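PDB 7AX7: endo-1,4-beta-xylanase from Uncultured bacterium, which removes acetyl groups from acetylated xylan with the help of a cobalt ion, as the carbohydrate esterase family 4 domain of a multidomain xylanase. Local coordinates for residues A[32-37]-A[50-55]; A[72-77]-A[111-116]; A[134-139]-A[156-161]. One frame throughout, in Å; residues are numbered along the deposited sequence.

Interaction 1: residues A[32-37]-A[50-55]; sequences ATFFLI and QRQVRM
F34 and Q52 carry this contact, which packs a helix on a strand within the beta-alpha-beta unit formed by strand 33-36, helix 46-54 and strand 58-61 of the NodB-homology fold. The amide nitrogen of Q52 sits over one face of the F34 ring, displaced toward the ring's rim. Its distances show where: Q52 NE2 is 3.2 Å from F34 CG and 3.5 Å from both F34 CD1 and F34 CD2, but 4.0 Å from F34 CE1 and from F34 CE2, so it stands above the root of the ring. Amide and ring planes lie 50° apart, which excludes a flat stack. L36 takes a smaller share, its CD2 reaching to 4.3 Å from Q52 NE2.

The backbones stay well apart, 8.6 Å between F34 CA and Q52 CA, and the extended side chain of Q52 (chi2 168°) bridges that gap. Strand alternation sends F34 and L36 to the helix side, whereas T33 and F35 turn to the other, where F35 meets R100 in a cation-pi contact. Backbone bonds from F34 to E58 and A60 hold the strand in the parallel sheet, and the F34 ring also meets F10 and L25. On the helix, R51 forms salt bridges with D23 and E26 of helix 16-28, tying the two helices together.

The contact is buried, and one polar price remains: while the nitrogen end of the Q52 amide rests on the aromatic face, Q52 OE1 is enclosed without a hydrogen-bond partner.

Interaction 2: residues A[72-77]-A[111-116]; sequences MSAQNI and YQNIDY
The side-chain amide of N113 is the flat group here, and the methyl of A74 lies over one of its faces, displaced toward the nitrogen. A74 CB is 3.2 Å from N113 ND2, 3.6 Å from N113 CG and 3.7 Å from N113 OD1, so the methyl meets all three amide atoms. The polar atoms of the amide are used differently: N113 ND2 bonds to the carbonyl oxygen of T109 one turn back in its own helix, and N113 OD1 has a weak hydrogen bond with R78 NE of helix 74-92.

Beside this polar patch lies an apolar one. I77 CG2 touches I114 CG1 at 3.6 Å and I114 CD1 at 3.9 Å, the two branched side chains crossing at about a right angle. In I77, chi1 of -71° places CG2 opposite the backbone N, and that methyl makes the isoleucine contact and also comes to 4.2 Å from N113 CB. M81 and F99 pack on I114, while M69, T109 and M110 pack on I77.

The nearest CA atoms, A74 CA and N113 CA, are 6.1 Å apart, a spacing that the small A74 side chain suits. The contact joins the first turn of helix 74-92, where S73 is the N-cap through a weak bond from N76 N to S73 OG, to helix 108-113 and the chain that leaves it.

Chemically, the direct contact between the two segments is van der Waals packing; the amide's hydrogen bonds go to T109 and, weakly, R78, which probably helps to set the orientation of the group while A74 packs against it.

Interaction 3: residues A[134-139]-A[156-161]; sequences QQRVNN and QGNSQT
R136 turns its CG away from its own carbonyl carbon (chi1 -67°) and runs extended from CG to NE, carrying its guanidinium from helix 133-143 across to the start of helix 159-174. There N158, with CG opposite its backbone N (chi1 -160°), presents OD1 to the arginine. R136 NH1 donates to N158 OD1 at 2.8 Å in a nearly straight bond (164°) that lies in the guanidinium plane. The same nitrogen also donates to T161 OG1 at 2.8 Å, along a more bent path tilted somewhat from that plane.

One face of the guanidinium is packed by Q160, whose CB stands over the centre, 3.6 Å from R136 CZ. A water at the edge closes a small ring: it accepts from R136 NH2 at 2.8 Å and donates to N158 OD1 at 2.9 Å, so that this oxygen is gripped twice. R136 NE bonds in addition to the carbonyl oxygen of T131, which helps to fix the rotation of the group.

The acceptors are themselves positioned by a second shell. T161 OG1 is hydrogen-bonded to D126 OD2, and the negative charge of that carboxylate would probably favour the nearby arginine. N158 ND2 binds the carbonyl oxygens of H153 and D126. Although N158 occupies the N-cap position of helix 159-174, its side chain makes no capping bond; its backbone forms the centre of an inverse gamma turn.

The arrangement is a buried arginine-centred polar network joining two helices of the NodB-homology fold. It gathers the loop leaving strand 118-123 and the loop leaving strand 148-153, the side of the parallel strands on which the cobalt lies, about 10 Å from the N158 side chain.

Overall arrangement
The three contacts follow one another along the chain and share no helix or strand. Interaction 1 lies deepest, with its centre about 9 Å from that of the chain, and sets a strand against its helix. Interactions 2 and 3 join pairs of helices, on opposite sides of the chain's centre, with their centres about 32 Å apart. Interaction 2 is only partly buried and peripheral, relying on van der Waals packing, partly methyl on amide; interaction 3, though also away from the centre, is buried and built from hydrogen bonds. Interaction 1 pairs an amide with an aromatic face. None supplies a cobalt ligand; the L36, I114 and N158 side chains lie about 10-13 Å from the metal.

Interaction 1: residues A[32-37]-A[50-55]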
loop_
_atom_site.group_PDB
_atom_site.type_symbol
_atom_site.label_atom_id
_atom_site.label_comp_id
_atom_site.label_asym_id
_atom_site.label_seq_id
_atom_site.Cartn_x
_atom_site.Cartn_y
_atom_site.Cartn_z
ATOM N N ALA A 32 -5.197 -1.491 -7.053
ATOM C CA ALA A 32 -4.718 -1.032 -5.755
ATOM C C ALA A 32 -3.205 -1.178 -5.722
ATOM O O ALA A 32 -2.589 -1.698 -6.657
ATOM C CB ALA A 32 -5.366 -1.810 -4.604
ATOM N N THR A 33 -2.605 -0.712 -4.631
ATOM C CA THR A 33 -1.167 -0.809 -4.409
ATOM C C THR A 33 -0.924 -1.627 -3.150
ATOM O O THR A 33 -1.549 -1.375 -2.116
ATOM C CB THR A 33 -0.537 0.589 -4.267
ATOM O OG1 THR A 33 -0.910 1.392 -5.390
ATOM C CG2 THR A 33 0.997 0.518 -4.175
ATOM N N PHE A 34 -0.021 -2.601 -3.236
ATOM C CA PHE A 34 0.290 -3.499 -2.126
ATOM C C PHE A 34 1.735 -3.275 -1.709
ATOM O O PHE A 34 2.664 -3.582 -2.470
ATOM C CB PHE A 34 0.052 -4.959 -2.516
ATOM C CG PHE A 34 -1.389 -5.276 -2.785
ATOM C CD1 PHE A 34 -1.940 -5.075 -4.049
ATOM C CD2 PHE A 34 -2.202 -5.756 -1.769
ATOM C CE1 PHE A 34 -3.283 -5.358 -4.292
ATOM C CE2 PHE A 34 -3.537 -6.047 -2.000
ATOM C CZ PHE A 34 -4.085 -5.842 -3.262
ATOM N N PHE A 35 1.910 -2.749 -0.499
ATOM C CA PHE A 35 3.222 -2.572 0.105
ATOM C C PHE A 35 3.586 -3.874 0.806
ATOM O O PHE A 35 3.011 -4.219 1.850
ATOM C CB PHE A 35 3.206 -1.380 1.062
ATOM C CG PHE A 35 3.068 -0.051 0.365
ATOM C CD1 PHE A 35 1.835 0.383 -0.093
ATOM C CD2 PHE A 35 4.179 0.763 0.165
ATOM C CE1 PHE A 35 1.702 1.616 -0.747
ATOM C CE2 PHE A 35 4.062 1.999 -0.489
ATOM C CZ PHE A 35 2.817 2.422 -0.951
ATOM N N LEU A 36 4.525 -4.605 0.224
ATOM C CA LEU A 36 4.790 -5.964 0.650
ATOM C C LEU A 36 5.914 -6.007 1.672
ATOM O O LEU A 36 6.866 -5.220 1.625
ATOM C CB LEU A 36 5.155 -6.852 -0.543
ATOM C CG LEU A 36 4.234 -6.851 -1.774
ATOM C CD1 LEU A 36 4.807 -7.788 -2.833
ATOM C CD2 LEU A 36 2.822 -7.255 -1.409
ATOM N N ILE A 37 5.788 -6.953 2.595
ATOM C CA ILE A 37 6.865 -7.319 3.503
ATOM C C ILE A 37 7.762 -8.316 2.778
ATOM O O ILE A 37 7.294 -9.358 2.307
ATOM C CB ILE A 37 6.301 -7.911 4.804
ATOM C CG1 ILE A 37 5.414 -6.870 5.500
ATOM C CG2 ILE A 37 7.434 -8.405 5.711
ATOM C CD1 ILE A 37 4.711 -7.372 6.754
ATOM N N GLN A 50 1.960 -13.060 -8.636
ATOM C CA GLN A 50 1.760 -13.128 -10.080
ATOM C C GLN A 50 0.394 -12.571 -10.464
ATOM O O GLN A 50 0.273 -11.815 -11.438
ATOM C CB GLN A 50 1.901 -14.567 -10.574
ATOM C CG GLN A 50 3.314 -15.143 -10.508
ATOM C CD GLN A 50 3.348 -16.595 -10.956
ATOM O OE1 GLN A 50 2.589 -17.425 -10.456
ATOM N NE2 GLN A 50 4.219 -16.901 -11.912
ATOM N N ARG A 51 -0.645 -12.932 -9.705
ATOM C CA ARG A 51 -1.984 -12.421 -9.974
ATOM C C ARG A 51 -2.066 -10.912 -9.733
ATOM O O ARG A 51 -2.732 -10.195 -10.487
ATOM C CB ARG A 51 -3.006 -13.168 -9.113
ATOM C CG ARG A 51 -4.458 -12.771 -9.368
ATOM C CD ARG A 51 -5.432 -13.463 -8.409
ATOM N NE ARG A 51 -6.802 -12.976 -8.591
ATOM C CZ ARG A 51 -7.793 -13.165 -7.726
ATOM N NH1 ARG A 51 -7.582 -13.830 -6.594
ATOM N NH2 ARG A 51 -8.996 -12.667 -7.982
ATOM N N GLN A 52 -1.391 -10.407 -8.698
ATOM C CA GLN A 52 -1.341 -8.960 -8.502
ATOM C C GLN A 52 -0.801 -8.265 -9.750
ATOM O O GLN A 52 -1.369 -7.268 -10.217
ATOM C CB GLN A 52 -0.494 -8.617 -7.266
ATOM C CG GLN A 52 -1.165 -8.955 -5.929
ATOM C CD GLN A 52 -0.206 -8.872 -4.739
ATOM O OE1 GLN A 52 0.924 -9.352 -4.802
ATOM N NE2 GLN A 52 -0.663 -8.264 -3.653
ATOM N N VAL A 53 0.295 -8.784 -10.313
ATOM C CA VAL A 53 0.850 -8.162 -11.511
ATOM C C VAL A 53 -0.112 -8.312 -12.694
ATOM O O VAL A 53 -0.321 -7.364 -13.461
ATOM C CB VAL A 53 2.251 -8.734 -11.814
ATOM C CG1 VAL A 53 2.735 -8.264 -13.176
ATOM C CG2 VAL A 53 3.253 -8.320 -10.713
ATOM N N ARG A 54 -0.736 -9.485 -12.846
ATOM C CA ARG A 54 -1.687 -9.664 -13.948
ATOM C C ARG A 54 -2.801 -8.630 -13.899
ATOM O O ARG A 54 -3.224 -8.116 -14.939
ATOM C CB ARG A 54 -2.293 -11.071 -13.935
ATOM C CG ARG A 54 -1.335 -12.158 -14.438
ATOM C CD ARG A 54 -2.086 -13.422 -14.891
ATOM N NE ARG A 54 -2.987 -13.983 -13.878
ATOM C CZ ARG A 54 -2.601 -14.739 -12.853
ATOM N NH1 ARG A 54 -1.320 -15.024 -12.664
ATOM N NH2 ARG A 54 -3.500 -15.210 -12.005
ATOM N N MET A 55 -3.294 -8.322 -12.704
ATOM C CA MET A 55 -4.382 -7.370 -12.533
ATOM C C MET A 55 -3.915 -5.919 -12.556
ATOM O O MET A 55 -4.725 -5.017 -12.313
ATOM C CB MET A 55 -5.114 -7.650 -11.218
ATOM C CG MET A 55 -5.919 -8.930 -11.231
ATOM S SD MET A 55 -6.506 -9.405 -9.599
ATOM C CE MET A 55 -7.260 -7.877 -8.981
#

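Interaction 2: residues A[72-77]-A[111-116]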
loop_
_atom_site.group_PDB
_atom_site.type_symbol
_atom_site.label_atom_id
_atom_site.label_comp_id
_atom_site.label_asym_id
_atom_site.label_seq_id
_atom_site.Cartn_x
_atom_site.Cartn_y
_atom_site.Cartn_z
ATOM N N MET A 72 17.167 0.874 13.831
ATOM C CA MET A 72 18.068 0.137 12.953
ATOM C C MET A 72 19.219 1.014 12.474
ATOM O O MET A 72 19.066 2.224 12.279
ATOM C CB MET A 72 17.330 -0.414 11.719
ATOM C CG MET A 72 16.512 -1.660 11.958
ATOM S SD MET A 72 15.770 -2.325 10.434
ATOM C CE MET A 72 17.136 -2.246 9.333
ATOM N N SER A 73 20.370 0.385 12.253
ATOM C CA SER A 73 21.508 1.097 11.696
ATOM C C SER A 73 21.262 1.420 10.223
ATOM O O SER A 73 20.431 0.801 9.551
ATOM C CB SER A 73 22.774 0.261 11.835
ATOM O OG SER A 73 22.662 -0.918 11.059
ATOM N N ALA A 74 22.008 2.407 9.722
ATOM C CA ALA A 74 21.898 2.791 8.317
ATOM C C ALA A 74 22.099 1.590 7.403
ATOM O O ALA A 74 21.352 1.398 6.438
ATOM C CB ALA A 74 22.915 3.884 7.984
ATOM N N GLN A 75 23.130 0.781 7.685
ATOM C CA GLN A 75 23.449 -0.367 6.838
ATOM C C GLN A 75 22.294 -1.356 6.811
ATOM O O GLN A 75 21.916 -1.861 5.749
ATOM C CB GLN A 75 24.722 -1.060 7.335
ATOM C CG GLN A 75 26.003 -0.218 7.270
ATOM C CD GLN A 75 26.024 0.993 8.221
ATOM O OE1 GLN A 75 25.513 0.942 9.360
ATOM N NE2 GLN A 75 26.623 2.092 7.746
ATOM N N ASN A 76 21.728 -1.655 7.981
ATOM C CA ASN A 76 20.650 -2.631 8.038
ATOM C C ASN A 76 19.401 -2.114 7.335
ATOM O O ASN A 76 18.708 -2.882 6.660
ATOM C CB ASN A 76 20.368 -3.008 9.488
ATOM C CG ASN A 76 21.337 -4.067 10.003
ATOM O OD1 ASN A 76 21.924 -4.807 9.218
ATOM N ND2 ASN A 76 21.509 -4.139 11.314
ATOM N N ILE A 77 19.105 -0.817 7.475
ATOM C CA ILE A 77 18.023 -0.208 6.701
ATOM C C ILE A 77 18.249 -0.439 5.211
ATOM O O ILE A 77 17.358 -0.916 4.497
ATOM C CB ILE A 77 17.896 1.290 7.037
ATOM C CG1 ILE A 77 17.328 1.485 8.453
ATOM C CG2 ILE A 77 16.995 2.007 6.039
ATOM C CD1 ILE A 77 17.413 2.909 8.933
ATOM N N TYR A 111 15.236 8.422 6.538
ATOM C CA TYR A 111 15.167 9.346 5.410
ATOM C C TYR A 111 16.508 9.476 4.689
ATOM O O TYR A 111 16.538 9.647 3.464
ATOM C CB TYR A 111 14.701 10.722 5.880
ATOM C CG TYR A 111 13.200 10.894 6.026
ATOM C CD1 TYR A 111 12.349 10.787 4.928
ATOM C CD2 TYR A 111 12.644 11.219 7.256
ATOM C CE1 TYR A 111 10.980 10.973 5.061
ATOM C CE2 TYR A 111 11.281 11.412 7.400
ATOM C CZ TYR A 111 10.454 11.284 6.305
ATOM O OH TYR A 111 9.106 11.483 6.468
ATOM N N GLN A 112 17.621 9.413 5.428
ATOM C CA GLN A 112 18.945 9.531 4.827
ATOM C C GLN A 112 19.346 8.288 4.039
ATOM O O GLN A 112 20.257 8.362 3.205
ATOM C CB GLN A 112 20.001 9.796 5.915
ATOM C CG GLN A 112 19.834 11.120 6.679
ATOM C CD GLN A 112 20.647 11.176 7.976
ATOM O OE1 GLN A 112 21.400 10.258 8.289
ATOM N NE2 GLN A 112 20.487 12.262 8.737
ATOM N N ASN A 113 18.708 7.145 4.294
ATOM C CA ASN A 113 19.204 5.876 3.779
ATOM C C ASN A 113 18.159 5.099 2.999
ATOM O O ASN A 113 18.354 3.903 2.759
ATOM C CB ASN A 113 19.753 5.021 4.923
ATOM C CG ASN A 113 21.097 5.530 5.415
ATOM O OD1 ASN A 113 22.098 5.376 4.729
ATOM N ND2 ASN A 113 21.116 6.176 6.582
ATOM N N ILE A 114 17.067 5.743 2.595
ATOM C CA ILE A 114 16.022 5.129 1.784
ATOM C C ILE A 114 15.805 6.021 0.569
ATOM O O ILE A 114 15.522 7.218 0.713
ATOM C CB ILE A 114 14.718 4.925 2.579
ATOM C CG1 ILE A 114 14.976 3.938 3.728
ATOM C CG2 ILE A 114 13.588 4.430 1.674
ATOM C CD1 ILE A 114 13.790 3.708 4.630
ATOM N N ASP A 115 15.952 5.436 -0.620
ATOM C CA ASP A 115 15.963 6.138 -1.897
ATOM C C ASP A 115 14.609 6.149 -2.595
ATOM O O ASP A 115 14.518 6.604 -3.743
ATOM C CB ASP A 115 17.013 5.506 -2.816
ATOM C CG ASP A 115 18.419 5.659 -2.270
ATOM O OD1 ASP A 115 18.721 6.756 -1.759
ATOM O OD2 ASP A 115 19.205 4.688 -2.333
ATOM N N TYR A 116 13.571 5.655 -1.954
ATOM C CA TYR A 116 12.245 5.713 -2.532
ATOM C C TYR A 116 11.419 6.795 -1.853
ATOM O O TYR A 116 11.655 7.125 -0.684
ATOM C CB TYR A 116 11.522 4.367 -2.389
ATOM C CG TYR A 116 12.230 3.197 -3.026
ATOM C CD1 TYR A 116 12.215 3.018 -4.405
ATOM C CD2 TYR A 116 12.890 2.255 -2.246
ATOM C CE1 TYR A 116 12.843 1.945 -4.994
ATOM C CE2 TYR A 116 13.526 1.169 -2.825
ATOM C CZ TYR A 116 13.497 1.018 -4.194
ATOM O OH TYR A 116 14.138 -0.054 -4.767
#

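Interaction 3: residues A[134-139]-A[156-161]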
loop_
_atom_site.group_PDB
_atom_site.type_symbol
_atom_site.label_atom_id
_atom_site.label_comp_id
_atom_site.label_asym_id
_atom_site.label_seq_id
_atom_site.Cartn_x
_atom_site.Cartn_y
_atom_site.Cartn_z
ATOM N N GLN A 134 -18.140 -2.060 9.699
ATOM C CA GLN A 134 -18.771 -0.794 9.319
ATOM C C GLN A 134 -17.942 0.419 9.746
ATOM O O GLN A 134 -17.952 1.448 9.058
ATOM C CB GLN A 134 -20.177 -0.708 9.914
ATOM C CG GLN A 134 -21.025 0.385 9.296
ATOM C CD GLN A 134 -21.281 0.148 7.818
ATOM O OE1 GLN A 134 -21.478 -0.989 7.387
ATOM N NE2 GLN A 134 -21.249 1.215 7.035
ATOM N N GLN A 135 -17.227 0.336 10.870
ATOM C CA GLN A 135 -16.280 1.404 11.186
ATOM C C GLN A 135 -15.232 1.532 10.085
ATOM O O GLN A 135 -14.872 2.646 9.681
ATOM C CB GLN A 135 -15.602 1.149 12.534
ATOM C CG GLN A 135 -16.470 1.433 13.760
ATOM C CD GLN A 135 -15.732 1.163 15.068
ATOM O OE1 GLN A 135 -15.337 0.031 15.354
ATOM N NE2 GLN A 135 -15.536 2.210 15.862
ATOM N N ARG A 136 -14.734 0.397 9.590
ATOM C CA ARG A 136 -13.753 0.423 8.508
ATOM C C ARG A 136 -14.334 1.081 7.264
ATOM O O ARG A 136 -13.697 1.943 6.646
ATOM C CB ARG A 136 -13.267 -1.001 8.213
ATOM C CG ARG A 136 -12.464 -1.581 9.370
ATOM C CD ARG A 136 -12.159 -3.063 9.229
ATOM N NE ARG A 136 -11.678 -3.583 10.509
ATOM C CZ ARG A 136 -10.718 -4.493 10.657
ATOM N NH1 ARG A 136 -10.104 -5.009 9.596
ATOM N NH2 ARG A 136 -10.365 -4.881 11.880
ATOM N N VAL A 137 -15.557 0.694 6.890
ATOM C CA VAL A 137 -16.238 1.314 5.757
ATOM C C VAL A 137 -16.299 2.825 5.944
ATOM O O VAL A 137 -15.881 3.595 5.072
ATOM C CB VAL A 137 -17.648 0.712 5.587
ATOM C CG1 VAL A 137 -18.480 1.540 4.611
ATOM C CG2 VAL A 137 -17.577 -0.765 5.150
ATOM N N ASN A 138 -16.818 3.273 7.093
ATOM C CA ASN A 138 -17.047 4.704 7.285
ATOM C C ASN A 138 -15.732 5.477 7.367
ATOM O O ASN A 138 -15.638 6.602 6.867
ATOM C CB ASN A 138 -17.905 4.937 8.531
ATOM C CG ASN A 138 -19.320 4.400 8.364
ATOM O OD1 ASN A 138 -19.802 4.241 7.243
ATOM N ND2 ASN A 138 -19.983 4.113 9.472
ATOM N N ASN A 139 -14.701 4.890 7.979
ATOM C CA ASN A 139 -13.412 5.571 8.036
ATOM C C ASN A 139 -12.829 5.763 6.638
ATOM O O ASN A 139 -12.273 6.821 6.330
ATOM C CB ASN A 139 -12.442 4.800 8.937
ATOM C CG ASN A 139 -12.839 4.860 10.404
ATOM O OD1 ASN A 139 -13.691 5.664 10.791
ATOM N ND2 ASN A 139 -12.219 4.018 11.226
ATOM N N GLN A 156 -2.501 -11.748 7.076
ATOM C CA GLN A 156 -3.313 -12.954 7.172
ATOM C C GLN A 156 -4.395 -12.797 8.235
ATOM O O GLN A 156 -4.115 -12.391 9.361
ATOM C CB GLN A 156 -2.437 -14.170 7.500
ATOM C CG GLN A 156 -3.237 -15.455 7.679
ATOM C CD GLN A 156 -4.095 -15.781 6.457
ATOM O OE1 GLN A 156 -3.684 -15.542 5.324
ATOM N NE2 GLN A 156 -5.297 -16.310 6.686
ATOM N N GLY A 157 -5.632 -13.125 7.872
ATOM C CA GLY A 157 -6.717 -13.133 8.832
ATOM C C GLY A 157 -7.515 -11.850 8.943
ATOM O O GLY A 157 -8.489 -11.814 9.708
ATOM N N ASN A 158 -7.152 -10.798 8.206
ATOM C CA ASN A 158 -7.852 -9.512 8.321
ATOM C C ASN A 158 -9.160 -9.525 7.518
ATOM O O ASN A 158 -9.422 -8.696 6.637
ATOM C CB ASN A 158 -6.943 -8.365 7.896
ATOM C CG ASN A 158 -7.417 -7.042 8.444
ATOM O OD1 ASN A 158 -8.140 -7.015 9.439
ATOM N ND2 ASN A 158 -7.013 -5.938 7.812
ATOM N N SER A 159 -10.016 -10.485 7.870
ATOM C CA SER A 159 -11.247 -10.687 7.122
ATOM C C SER A 159 -12.243 -9.549 7.307
ATOM O O SER A 159 -13.113 -9.368 6.452
ATOM C CB SER A 159 -11.888 -12.016 7.519
ATOM O OG SER A 159 -12.093 -12.065 8.908
ATOM N N GLN A 160 -12.134 -8.754 8.375
ATOM C CA GLN A 160 -13.091 -7.659 8.527
ATOM C C GLN A 160 -12.853 -6.557 7.500
ATOM O O GLN A 160 -13.791 -5.837 7.129
ATOM C CB GLN A 160 -13.040 -7.108 9.949
ATOM C CG GLN A 160 -13.646 -8.050 10.981
ATOM C CD GLN A 160 -13.452 -7.560 12.406
ATOM O OE1 GLN A 160 -12.333 -7.523 12.916
ATOM N NE2 GLN A 160 -14.540 -7.184 13.052
ATOM N N THR A 161 -11.614 -6.404 7.028
ATOM C CA THR A 161 -11.357 -5.478 5.926
ATOM C C THR A 161 -11.844 -6.058 4.610
ATOM O O THR A 161 -12.366 -5.327 3.755
ATOM C CB THR A 161 -9.872 -5.140 5.862
ATOM O OG1 THR A 161 -9.555 -4.254 6.945
ATOM C CG2 THR A 161 -9.497 -4.485 4.515
HETATM O O HOH W 1 -8.068 -6.369 12.309
#